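Local coordinates for protein heavy metal cation tricomponent efflux pump ZneA(CzcA-like) (PDB 4K0J) that exports zinc ions as a Zn(II)/proton antiporter of the RND superfamily, working as part of a tripartite heavy-metal efflux system, at residues P548-G553 with L981-V985; Y39-A43 with T131-G135; I542-F546 with R817-T821. All coordinates share one frame; numbering follows the deposited sequence.

Contact 1: residues P548-G553 with L981-V985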
ATOM      1  N   PRO C 548     -17.186 -25.769 -20.214  1.00 67.54           N
ATOM      2  CA  PRO C 548     -16.729 -27.050 -20.763  1.00 69.94           C
ATOM      3  C   PRO C 548     -15.474 -27.562 -20.061  1.00 75.33           C
ATOM      4  O   PRO C 548     -14.871 -26.836 -19.267  1.00 78.59           O
ATOM      5  CB  PRO C 548     -16.436 -26.725 -22.235  1.00 67.47           C
ATOM      6  CG  PRO C 548     -16.334 -25.240 -22.303  1.00 66.48           C
ATOM      7  CD  PRO C 548     -17.245 -24.718 -21.244  1.00 70.69           C
ATOM      8  N   TYR C 549     -15.091 -28.800 -20.368  1.00 71.77           N
ATOM      9  CA  TYR C 549     -14.012 -29.502 -19.673  1.00 62.44           C
ATOM     10  C   TYR C 549     -12.708 -28.711 -19.537  1.00 70.22           C
ATOM     11  O   TYR C 549     -12.005 -28.846 -18.532  1.00 89.18           O
ATOM     12  CB  TYR C 549     -13.746 -30.848 -20.349  1.00 60.73           C
ATOM     13  CG  TYR C 549     -12.523 -31.575 -19.838  1.00 60.37           C
ATOM     14  CD1 TYR C 549     -12.541 -32.234 -18.614  1.00 48.47           C
ATOM     15  CD2 TYR C 549     -11.353 -31.613 -20.587  1.00 61.00           C
ATOM     16  CE1 TYR C 549     -11.425 -32.903 -18.147  1.00 47.50           C
ATOM     17  CE2 TYR C 549     -10.236 -32.279 -20.130  1.00 57.17           C
ATOM     18  CZ  TYR C 549     -10.276 -32.920 -18.912  1.00 55.84           C
ATOM     19  OH  TYR C 549      -9.155 -33.578 -18.471  1.00 58.26           O
ATOM     20  N   LEU C 550     -12.400 -27.886 -20.537  1.00 52.01           N
ATOM     21  CA  LEU C 550     -11.156 -27.113 -20.561  1.00 52.57           C
ATOM     22  C   LEU C 550      -9.932 -28.018 -20.449  1.00 53.45           C
ATOM     23  O   LEU C 550      -9.357 -28.172 -19.370  1.00 53.61           O
ATOM     24  CB  LEU C 550     -11.139 -26.044 -19.462  1.00 45.03           C
ATOM     25  CG  LEU C 550     -11.135 -24.586 -19.930  1.00 43.68           C
ATOM     26  CD1 LEU C 550     -12.546 -24.116 -20.282  1.00 44.99           C
ATOM     27  CD2 LEU C 550     -10.500 -23.677 -18.894  1.00 41.52           C
ATOM     28  N   ASP C 551      -9.536 -28.603 -21.575  1.00 47.05           N
ATOM     29  CA  ASP C 551      -8.483 -29.609 -21.601  1.00 50.76           C
ATOM     30  C   ASP C 551      -7.085 -29.033 -21.372  1.00 53.69           C
ATOM     31  O   ASP C 551      -6.611 -28.188 -22.131  1.00 63.59           O
ATOM     32  CB  ASP C 551      -8.519 -30.367 -22.928  1.00 60.91           C
ATOM     33  CG  ASP C 551      -7.920 -31.758 -22.828  1.00 63.25           C
ATOM     34  OD1 ASP C 551      -7.185 -32.032 -21.858  1.00 64.72           O
ATOM     35  OD2 ASP C 551      -8.182 -32.582 -23.728  1.00 63.30           O
ATOM     36  N   GLU C 552      -6.433 -29.496 -20.312  1.00 45.34           N
ATOM     37  CA  GLU C 552      -5.043 -29.152 -20.065  1.00 49.09           C
ATOM     38  C   GLU C 552      -4.164 -30.259 -20.655  1.00 56.05           C
ATOM     39  O   GLU C 552      -4.665 -31.186 -21.294  1.00 59.76           O
ATOM     40  CB  GLU C 552      -4.795 -28.988 -18.563  1.00 46.46           C
ATOM     41  CG  GLU C 552      -5.829 -28.112 -17.861  1.00 42.04           C
ATOM     42  CD  GLU C 552      -5.600 -27.999 -16.356  1.00 45.43           C
ATOM     43  OE1 GLU C 552      -4.666 -28.639 -15.825  1.00 38.57           O
ATOM     44  OE2 GLU C 552      -6.367 -27.262 -15.704  1.00 50.24           O
ATOM     45  N   GLY C 553      -2.857 -30.172 -20.444  1.00 57.79           N
ATOM     46  CA  GLY C 553      -1.953 -31.158 -21.004  1.00 71.28           C
ATOM     47  C   GLY C 553      -2.055 -32.543 -20.385  1.00 75.69           C
ATOM     48  O   GLY C 553      -1.647 -33.532 -20.997  1.00 73.03           O
ATOM     49  N   LEU C 981      -5.337 -28.227 -27.733  1.00 90.27           N
ATOM     50  CA  LEU C 981      -5.498 -27.576 -26.440  1.00 71.83           C
ATOM     51  C   LEU C 981      -5.713 -26.081 -26.628  1.00 64.52           C
ATOM     52  O   LEU C 981      -4.874 -25.402 -27.218  1.00 55.71           O
ATOM     53  CB  LEU C 981      -4.259 -27.802 -25.573  1.00 40.87           C
ATOM     54  CG  LEU C 981      -3.881 -29.239 -25.221  1.00 41.19           C
ATOM     55  CD1 LEU C 981      -2.547 -29.263 -24.502  1.00 40.91           C
ATOM     56  CD2 LEU C 981      -4.965 -29.891 -24.369  1.00 45.70           C
ATOM     57  N   GLY C 982      -6.833 -25.570 -26.125  1.00 67.77           N
ATOM     58  CA  GLY C 982      -7.106 -24.145 -26.190  1.00 67.77           C
ATOM     59  C   GLY C 982      -8.371 -23.818 -26.952  1.00 68.62           C
ATOM     60  O   GLY C 982      -8.756 -22.655 -27.075  1.00 62.18           O
ATOM     61  N   SER C 983      -9.020 -24.853 -27.469  1.00 77.36           N
ATOM     62  CA  SER C 983     -10.268 -24.687 -28.194  1.00 84.52           C
ATOM     63  C   SER C 983     -11.425 -25.150 -27.329  1.00 85.44           C
ATOM     64  O   SER C 983     -12.551 -25.282 -27.801  1.00 90.21           O
ATOM     65  CB  SER C 983     -10.237 -25.501 -29.485  1.00 94.08           C
ATOM     66  OG  SER C 983     -10.093 -26.884 -29.207  1.00 95.23           O
ATOM     67  N   ASP C 984     -11.140 -25.398 -26.057  1.00 87.10           N
ATOM     68  CA  ASP C 984     -12.133 -25.952 -25.146  1.00 89.34           C
ATOM     69  C   ASP C 984     -12.943 -24.872 -24.439  1.00 76.12           C
ATOM     70  O   ASP C 984     -13.379 -25.058 -23.308  1.00 87.80           O
ATOM     71  CB  ASP C 984     -11.462 -26.861 -24.113  1.00 94.69           C
ATOM     72  CG  ASP C 984     -10.945 -28.150 -24.718  1.00 96.21           C
ATOM     73  OD1 ASP C 984     -11.686 -29.154 -24.687  1.00 99.94           O
ATOM     74  OD2 ASP C 984      -9.799 -28.165 -25.217  1.00 93.75           O
ATOM     75  N   VAL C 985     -13.143 -23.742 -25.104  1.00 51.95           N
ATOM     76  CA  VAL C 985     -13.965 -22.676 -24.549  1.00 51.66           C
ATOM     77  C   VAL C 985     -14.494 -21.803 -25.673  1.00 62.27           C
ATOM     78  O   VAL C 985     -15.417 -21.016 -25.481  1.00 64.22           O
ATOM     79  CB  VAL C 985     -13.176 -21.804 -23.554  1.00 50.95           C
ATOM     80  CG1 VAL C 985     -12.312 -20.787 -24.295  1.00 43.55           C
ATOM     81  CG2 VAL C 985     -14.125 -21.102 -22.599  1.00 45.57           C
TER
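With CG beside its backbone N and opposite the carbonyl carbon (chi1 -70°), the side chain of Asp-984 reaches across to the backbone bend at Leu-550 and Asp-551. The torsion of Asp-551 differs: its CG lies anti to N (chi1 -155°), which sets the carboxylate obliquely across the end of Leu-981. The two acids thus meet through methylene and carboxylate, Asp-551 CB lying 3.4 Å from Asp-984 OD2. Their carboxylate atoms do not touch, OD2 of Asp-551 being 4.9 Å from OD2 of Asp-984. Leu-981 brings both methyls to residues 551-553. Leu-981 CD2 rests 3.3 Å from Asp-551 O and close to Glu-552 O as well, while Leu-981 CD1 covers Gly-553 CA at 4.0 Å. At the far end the carbonyl O of Asp-984 faces two apolar groups, CG of Pro-548 and CD1 of Leu-550. Leu-550 CD1 lies 3.3 Å from Asp-984 O. The side chains of Leu-550 and Val-985 extend alongside each other in one direction, Leu-550 CD1 standing 4.1 Å from Val-985 CB. No hydrogen bond joins the two segments, and the polar ends are held from outside: Asp-984 OD1 forms a salt bridge with Arg-987, and Glu-552 OE1 accepts from the backbone N of Met-652. Asp-551 has weaker outside partners, a long ion pair to Lys-627 and a weak hydrogen bond with Tyr-618 OH. The loop 548-553 leads from the membrane helix 521-536 to periplasmic strand 554-560. Residues 981-985 join helices 958-970 and 986-997 on the periplasmic side, so porter and membrane parts meet here by van der Waals contact. The proximity of two acids would probably disfavour the pairing electrostatically; Arg-987, and more weakly Lys-627, may offset part of that cost.

Contact 2: residues Y39-A43 with T131-G135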
ATOM      1  N   TYR C  39      -3.811 -19.693 -19.924  1.00 48.81           N
ATOM      2  CA  TYR C  39      -4.774 -20.145 -18.936  1.00 39.62           C
ATOM      3  C   TYR C  39      -4.840 -19.066 -17.878  1.00 45.76           C
ATOM      4  O   TYR C  39      -4.019 -19.045 -16.960  1.00 46.30           O
ATOM      5  CB  TYR C  39      -4.321 -21.465 -18.313  1.00 45.57           C
ATOM      6  CG  TYR C  39      -5.427 -22.243 -17.627  1.00 48.61           C
ATOM      7  CD1 TYR C  39      -5.918 -23.414 -18.182  1.00 47.84           C
ATOM      8  CD2 TYR C  39      -5.976 -21.809 -16.425  1.00 44.83           C
ATOM      9  CE1 TYR C  39      -6.919 -24.129 -17.567  1.00 53.38           C
ATOM     10  CE2 TYR C  39      -6.982 -22.516 -15.804  1.00 43.25           C
ATOM     11  CZ  TYR C  39      -7.452 -23.679 -16.379  1.00 49.78           C
ATOM     12  OH  TYR C  39      -8.458 -24.401 -15.768  1.00 48.27           O
ATOM     13  N   PRO C  40      -5.811 -18.153 -18.010  1.00 52.88           N
ATOM     14  CA  PRO C  40      -5.958 -16.973 -17.152  1.00 57.34           C
ATOM     15  C   PRO C  40      -5.996 -17.355 -15.680  1.00 52.09           C
ATOM     16  O   PRO C  40      -6.511 -18.424 -15.359  1.00 43.03           O
ATOM     17  CB  PRO C  40      -7.315 -16.407 -17.573  1.00 62.59           C
ATOM     18  CG  PRO C  40      -7.518 -16.903 -18.952  1.00 62.73           C
ATOM     19  CD  PRO C  40      -6.899 -18.257 -18.996  1.00 59.20           C
ATOM     20  N   ASP C  41      -5.456 -16.506 -14.810  1.00 50.69           N
ATOM     21  CA  ASP C  41      -5.477 -16.773 -13.376  1.00 44.21           C
ATOM     22  C   ASP C  41      -6.919 -16.830 -12.884  1.00 58.32           C
ATOM     23  O   ASP C  41      -7.476 -15.835 -12.415  1.00 52.24           O
ATOM     24  CB  ASP C  41      -4.679 -15.723 -12.608  1.00 46.68           C
ATOM     25  CG  ASP C  41      -4.238 -16.210 -11.241  1.00 60.95           C
ATOM     26  OD1 ASP C  41      -3.029 -16.108 -10.939  1.00 67.32           O
ATOM     27  OD2 ASP C  41      -5.098 -16.685 -10.467  1.00 59.54           O
ATOM     28  N   ILE C  42      -7.507 -18.015 -13.016  1.00 70.47           N
ATOM     29  CA  ILE C  42      -8.897 -18.278 -12.661  1.00 61.98           C
ATOM     30  C   ILE C  42      -9.124 -18.072 -11.174  1.00 57.19           C
ATOM     31  O   ILE C  42     -10.197 -17.643 -10.755  1.00 57.70           O
ATOM     32  CB  ILE C  42      -9.278 -19.726 -13.042  1.00 56.17           C
ATOM     33  CG1 ILE C  42      -9.175 -19.916 -14.554  1.00 62.98           C
ATOM     34  CG2 ILE C  42     -10.668 -20.073 -12.572  1.00 59.19           C
ATOM     35  CD1 ILE C  42      -9.857 -18.826 -15.352  1.00 70.20           C
ATOM     36  N   ALA C  43      -8.089 -18.362 -10.391  1.00 51.71           N
ATOM     37  CA  ALA C  43      -8.146 -18.321  -8.932  1.00 49.47           C
ATOM     38  C   ALA C  43      -8.704 -17.028  -8.357  1.00 51.30           C
ATOM     39  O   ALA C  43      -8.672 -15.978  -9.001  1.00 66.49           O
ATOM     40  CB  ALA C  43      -6.768 -18.569  -8.361  1.00 53.51           C
ATOM     41  N   THR C 131       1.216 -17.474  -4.098  1.00 51.37           N
ATOM     42  CA  THR C 131       1.062 -18.105  -5.396  1.00 49.53           C
ATOM     43  C   THR C 131      -0.388 -18.511  -5.608  1.00 52.24           C
ATOM     44  O   THR C 131      -1.129 -18.722  -4.649  1.00 67.17           O
ATOM     45  CB  THR C 131       1.969 -19.351  -5.522  1.00 49.03           C
ATOM     46  OG1 THR C 131       1.608 -20.097  -6.688  1.00 46.38           O
ATOM     47  CG2 THR C 131       1.819 -20.252  -4.307  1.00 53.86           C
ATOM     48  N   SER C 132      -0.786 -18.600  -6.871  1.00 44.24           N
ATOM     49  CA  SER C 132      -2.105 -19.077  -7.248  1.00 32.19           C
ATOM     50  C   SER C 132      -2.084 -20.595  -7.279  1.00 34.13           C
ATOM     51  O   SER C 132      -1.027 -21.198  -7.482  1.00 31.77           O
ATOM     52  CB  SER C 132      -2.476 -18.529  -8.626  1.00 54.41           C
ATOM     53  OG  SER C 132      -3.607 -19.185  -9.163  1.00 52.05           O
ATOM     54  N   PRO C 133      -3.252 -21.228  -7.078  1.00 31.22           N
ATOM     55  CA  PRO C 133      -3.393 -22.681  -7.227  1.00 30.31           C
ATOM     56  C   PRO C 133      -3.011 -23.176  -8.620  1.00 36.23           C
ATOM     57  O   PRO C 133      -2.906 -24.384  -8.828  1.00 46.32           O
ATOM     58  CB  PRO C 133      -4.886 -22.912  -6.981  1.00 31.13           C
ATOM     59  CG  PRO C 133      -5.518 -21.570  -7.138  1.00 32.63           C
ATOM     60  CD  PRO C 133      -4.505 -20.616  -6.618  1.00 32.48           C
ATOM     61  N   ILE C 134      -2.820 -22.254  -9.558  1.00 35.20           N
ATOM     62  CA  ILE C 134      -2.297 -22.586 -10.878  1.00 37.40           C
ATOM     63  C   ILE C 134      -0.889 -22.027 -11.073  1.00 34.80           C
ATOM     64  O   ILE C 134      -0.457 -21.789 -12.201  1.00 34.00           O
ATOM     65  CB  ILE C 134      -3.194 -22.038 -11.998  1.00 52.00           C
ATOM     66  CG1 ILE C 134      -3.192 -20.510 -11.994  1.00 54.23           C
ATOM     67  CG2 ILE C 134      -4.606 -22.569 -11.857  1.00 69.22           C
ATOM     68  CD1 ILE C 134      -3.656 -19.913 -13.295  1.00 61.56           C
ATOM     69  N   GLY C 135      -0.173 -21.825  -9.972  1.00 29.81           N
ATOM     70  CA  GLY C 135       1.168 -21.282 -10.033  1.00 29.50           C
ATOM     71  C   GLY C 135       2.238 -22.341 -10.204  1.00 39.68           C
ATOM     72  O   GLY C 135       3.401 -22.021 -10.432  1.00 52.51           O
TER
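Ile-134 drives its CD1 methyl into the bend of residues 39-42, and this is the well-packed half of the contact. Ile-134 CD1 sits 3.6 Å from Asp-41 CA and also lies against Tyr-39 O. Toward the tyrosine ring the spacing is wider, Ile-134 CD1 being 4.3 Å from Tyr-39 CD2. CG1 of Ile-134 stands between its own backbone N and carbonyl carbon (chi1 65°), and from there the chain extends at chi2 to carry CD1 to the opposite backbone. Asp-41 is the centre of an inverse gamma turn, and the methyl lies against that turn. Ala-43 adds a second apolar patch, Ala-43 CB meeting Pro-133 CG at 3.5 Å. Val-656 of helix 653-660 touches both Ile-134 and Ile-42, and Lys-459 donates to the carbonyl oxygens of Ile-42 and Ala-43.

The looser side is polar, and Asp-41 there is partly exposed. With CG anti to its N, this acid swings its carboxylate over Ser-132, whose OG donates to Asp-41 OD2 at 3.2 Å. The hydroxyl comes from above the carboxylate plane, 40° out of it. Lys-288 also touches the side chain of Asp-41.

The same Ser-132 OG accepts a nearly straight bond from the backbone N of Ile-134, 3.2 Å long with an angle of 173° at the hydrogen. One hydroxyl therefore both steadies its own turn and ties it to the acid. Residues 132-135 form a type I beta turn, Gly-135 N donating to Ser-132 O at 2.7 Å, and with the serine hydroxyl bond an ST turn overlaps it. The turn marks the corner between strands 131-132 and 135-143, docked on the loop that leads from the first membrane helix into the periplasmic domain.

Contact 3: residues I542-F546 with R817-T821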
ATOM      1  N   ILE C 542     -32.610 -28.044 -22.853  1.00123.82           N
ATOM      2  CA  ILE C 542     -31.153 -28.056 -22.943  1.00125.94           C
ATOM      3  C   ILE C 542     -30.513 -28.240 -21.565  1.00125.51           C
ATOM      4  O   ILE C 542     -31.024 -27.748 -20.557  1.00126.80           O
ATOM      5  CB  ILE C 542     -30.606 -26.771 -23.625  1.00 90.27           C
ATOM      6  CG1 ILE C 542     -29.113 -26.907 -23.936  1.00 87.46           C
ATOM      7  CG2 ILE C 542     -30.851 -25.544 -22.763  1.00 87.51           C
ATOM      8  CD1 ILE C 542     -28.779 -28.059 -24.852  1.00 89.74           C
ATOM      9  N   GLY C 543     -29.405 -28.975 -21.526  1.00118.58           N
ATOM     10  CA  GLY C 543     -28.653 -29.148 -20.299  1.00110.21           C
ATOM     11  C   GLY C 543     -27.879 -27.889 -19.964  1.00102.29           C
ATOM     12  O   GLY C 543     -27.558 -27.099 -20.850  1.00105.75           O
ATOM     13  N   ARG C 544     -27.580 -27.695 -18.684  1.00 94.27           N
ATOM     14  CA  ARG C 544     -26.863 -26.504 -18.244  1.00 92.12           C
ATOM     15  C   ARG C 544     -25.622 -26.859 -17.431  1.00 91.69           C
ATOM     16  O   ARG C 544     -25.686 -27.665 -16.504  1.00 93.76           O
ATOM     17  CB  ARG C 544     -27.788 -25.596 -17.431  1.00 92.05           C
ATOM     18  CG  ARG C 544     -28.932 -24.988 -18.233  1.00 96.40           C
ATOM     19  CD  ARG C 544     -29.951 -24.316 -17.326  1.00102.44           C
ATOM     20  NE  ARG C 544     -29.313 -23.463 -16.327  1.00105.86           N
ATOM     21  CZ  ARG C 544     -29.955 -22.890 -15.311  1.00107.07           C
ATOM     22  NH1 ARG C 544     -31.260 -23.078 -15.156  1.00106.28           N
ATOM     23  NH2 ARG C 544     -29.291 -22.131 -14.450  1.00105.06           N
ATOM     24  N   ASP C 545     -24.492 -26.254 -17.787  1.00 92.68           N
ATOM     25  CA  ASP C 545     -23.241 -26.448 -17.056  1.00 95.50           C
ATOM     26  C   ASP C 545     -22.765 -25.128 -16.461  1.00 89.68           C
ATOM     27  O   ASP C 545     -23.570 -24.300 -16.033  1.00 91.09           O
ATOM     28  CB  ASP C 545     -22.156 -27.015 -17.979  1.00100.69           C
ATOM     29  CG  ASP C 545     -22.412 -28.459 -18.368  1.00106.61           C
ATOM     30  OD1 ASP C 545     -21.474 -29.115 -18.870  1.00103.10           O
ATOM     31  OD2 ASP C 545     -23.546 -28.941 -18.167  1.00112.11           O
ATOM     32  N   PHE C 546     -21.447 -24.945 -16.430  1.00 81.53           N
ATOM     33  CA  PHE C 546     -20.856 -23.663 -16.063  1.00 72.57           C
ATOM     34  C   PHE C 546     -19.693 -23.340 -16.992  1.00 66.10           C
ATOM     35  O   PHE C 546     -19.444 -22.180 -17.313  1.00 71.27           O
ATOM     36  CB  PHE C 546     -20.387 -23.657 -14.612  1.00 70.20           C
ATOM     37  CG  PHE C 546     -19.618 -22.425 -14.239  1.00 66.20           C
ATOM     38  CD1 PHE C 546     -18.239 -22.452 -14.152  1.00 61.74           C
ATOM     39  CD2 PHE C 546     -20.274 -21.232 -13.997  1.00 64.41           C
ATOM     40  CE1 PHE C 546     -17.527 -21.320 -13.819  1.00 54.78           C
ATOM     41  CE2 PHE C 546     -19.566 -20.095 -13.659  1.00 65.49           C
ATOM     42  CZ  PHE C 546     -18.190 -20.140 -13.570  1.00 57.22           C
ATOM     43  N   ARG C 817     -22.516 -37.029 -17.236  1.00 97.37           N
ATOM     44  CA  ARG C 817     -23.778 -36.555 -17.794  1.00 90.35           C
ATOM     45  C   ARG C 817     -23.887 -35.034 -17.791  1.00 89.31           C
ATOM     46  O   ARG C 817     -23.179 -34.350 -18.527  1.00 94.08           O
ATOM     47  CB  ARG C 817     -24.962 -37.172 -17.039  1.00 88.60           C
ATOM     48  CG  ARG C 817     -26.264 -37.184 -17.826  1.00 99.34           C
ATOM     49  CD  ARG C 817     -27.383 -37.881 -17.062  1.00101.54           C
ATOM     50  NE  ARG C 817     -27.814 -37.131 -15.884  1.00 95.21           N
ATOM     51  CZ  ARG C 817     -28.928 -37.390 -15.206  1.00 86.87           C
ATOM     52  NH1 ARG C 817     -29.251 -36.663 -14.147  1.00 81.48           N
ATOM     53  NH2 ARG C 817     -29.725 -38.377 -15.588  1.00 87.83           N
ATOM     54  N   ASP C 818     -24.779 -34.511 -16.959  1.00 87.58           N
ATOM     55  CA  ASP C 818     -25.109 -33.095 -16.980  1.00 90.31           C
ATOM     56  C   ASP C 818     -24.751 -32.455 -15.651  1.00 89.77           C
ATOM     57  O   ASP C 818     -24.074 -33.064 -14.823  1.00 99.67           O
ATOM     58  CB  ASP C 818     -26.605 -32.920 -17.242  1.00 98.63           C
ATOM     59  CG  ASP C 818     -26.911 -31.735 -18.135  1.00102.08           C
ATOM     60  OD1 ASP C 818     -26.269 -31.601 -19.198  1.00 99.96           O
ATOM     61  OD2 ASP C 818     -27.803 -30.939 -17.771  1.00105.12           O
ATOM     62  N   LEU C 819     -25.208 -31.225 -15.449  1.00 78.44           N
ATOM     63  CA  LEU C 819     -25.062 -30.574 -14.155  1.00 72.27           C
ATOM     64  C   LEU C 819     -26.416 -30.128 -13.630  1.00 78.35           C
ATOM     65  O   LEU C 819     -26.759 -30.409 -12.486  1.00 92.00           O
ATOM     66  CB  LEU C 819     -24.097 -29.390 -14.229  1.00 69.27           C
ATOM     67  CG  LEU C 819     -23.905 -28.615 -12.921  1.00 72.63           C
ATOM     68  CD1 LEU C 819     -23.514 -29.545 -11.788  1.00 77.16           C
ATOM     69  CD2 LEU C 819     -22.863 -27.522 -13.085  1.00 73.81           C
ATOM     70  N   SER C 820     -27.186 -29.445 -14.471  1.00 69.81           N
ATOM     71  CA  SER C 820     -28.493 -28.932 -14.071  1.00 73.16           C
ATOM     72  C   SER C 820     -29.440 -30.058 -13.682  1.00 81.92           C
ATOM     73  O   SER C 820     -29.889 -30.137 -12.537  1.00 80.16           O
ATOM     74  CB  SER C 820     -29.119 -28.118 -15.202  1.00 78.75           C
ATOM     75  OG  SER C 820     -29.543 -28.966 -16.256  1.00 80.99           O
ATOM     76  N   THR C 821     -29.743 -30.923 -14.644  1.00100.12           N
ATOM     77  CA  THR C 821     -30.638 -32.050 -14.416  1.00107.98           C
ATOM     78  C   THR C 821     -30.077 -33.005 -13.366  1.00107.79           C
ATOM     79  O   THR C 821     -30.817 -33.537 -12.529  1.00115.09           O
ATOM     80  CB  THR C 821     -30.923 -32.820 -15.726  1.00104.05           C
ATOM     81  OG1 THR C 821     -29.689 -33.221 -16.332  1.00 88.61           O
ATOM     82  CG2 THR C 821     -31.693 -31.945 -16.703  1.00112.01           C
TER
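Arg-544 and Ser-820 meet main chain to main chain: Ser-820 N donates to Arg-544 O at 3.1 Å. The N-H is angled, 137° at the hydrogen, though the donor lies in the carbonyl plane. Leu-819 is the N-cap residue of helix 820-830, so the amide of Ser-820 belongs to the first helical turn, where no preceding carbonyl of the helix is available to it, and the incoming linker supplies one.

Side-chain hydrogen bonds converge on Asp-818 OD2. Ser-820 OG donates to Asp-818 OD2 at 3.0 Å, nearly along the C-O axis, after a chi1 of 72° places the hydroxyl between its own N and carbonyl carbon. Arg-544 N gives a weak bond to Asp-818 OD2 at 3.4 Å, and Thr-821 OG1 another weak one. With three donors, two of them weak, OD2 is tied both to its own helix start and to the linker.

Charge works the other way nearby. Asp-545 OD2 comes within 3.9 Å of Asp-818 OD1, the two carboxylates crossing with their planes 62° apart. This closeness of like charges is probably unfavourable; the helix N-terminus beside Asp-818 may ease it.

Van der Waals contacts fill the rest. Arg-544 CB lies against Ser-820 CB at 3.6 Å, and Gly-543 CA passes beside the carboxylate of Asp-818. Leu-819 turns its CB to Arg-544 O, while Leu-819 CD2 reaches the backbone of Asp-545, 4.1 Å from Asp-545 CA.

Residues 542-546 leave the membrane after helix 521-536, and helix 820-830 of the porter region begins against them. Helix 848-873 touches both segments, at Arg-544, Phe-546 and Leu-819, while helix 455-460 packs on Phe-546 and the loop residue Thr-908 meets both aspartates.

How the contacts relate
Contacts 1 and 3 share one element, the linker between helix 521-536 and strand 554-560: its first part meets a porter helix start in contact 3, its second part a loop between membrane helices in contact 1. Contact 2 belongs to the corresponding linker after the first membrane helix. It is the buried one, its centre about 5 Å from the centre of the chain, whereas contacts 1 and 3 are partly buried and lie farther out. Their chemistry differs: contact 2 combines an apolar plug with a serine-aspartate bond, contact 3 relies on backbone and helix-start bonds, and contact 1 has no hydrogen bond across it. Contacts 1 and 3 each bring two aspartates near each other. Tyr-39 packs against Glu-552 and Leu-550, joining contacts 1 and 2.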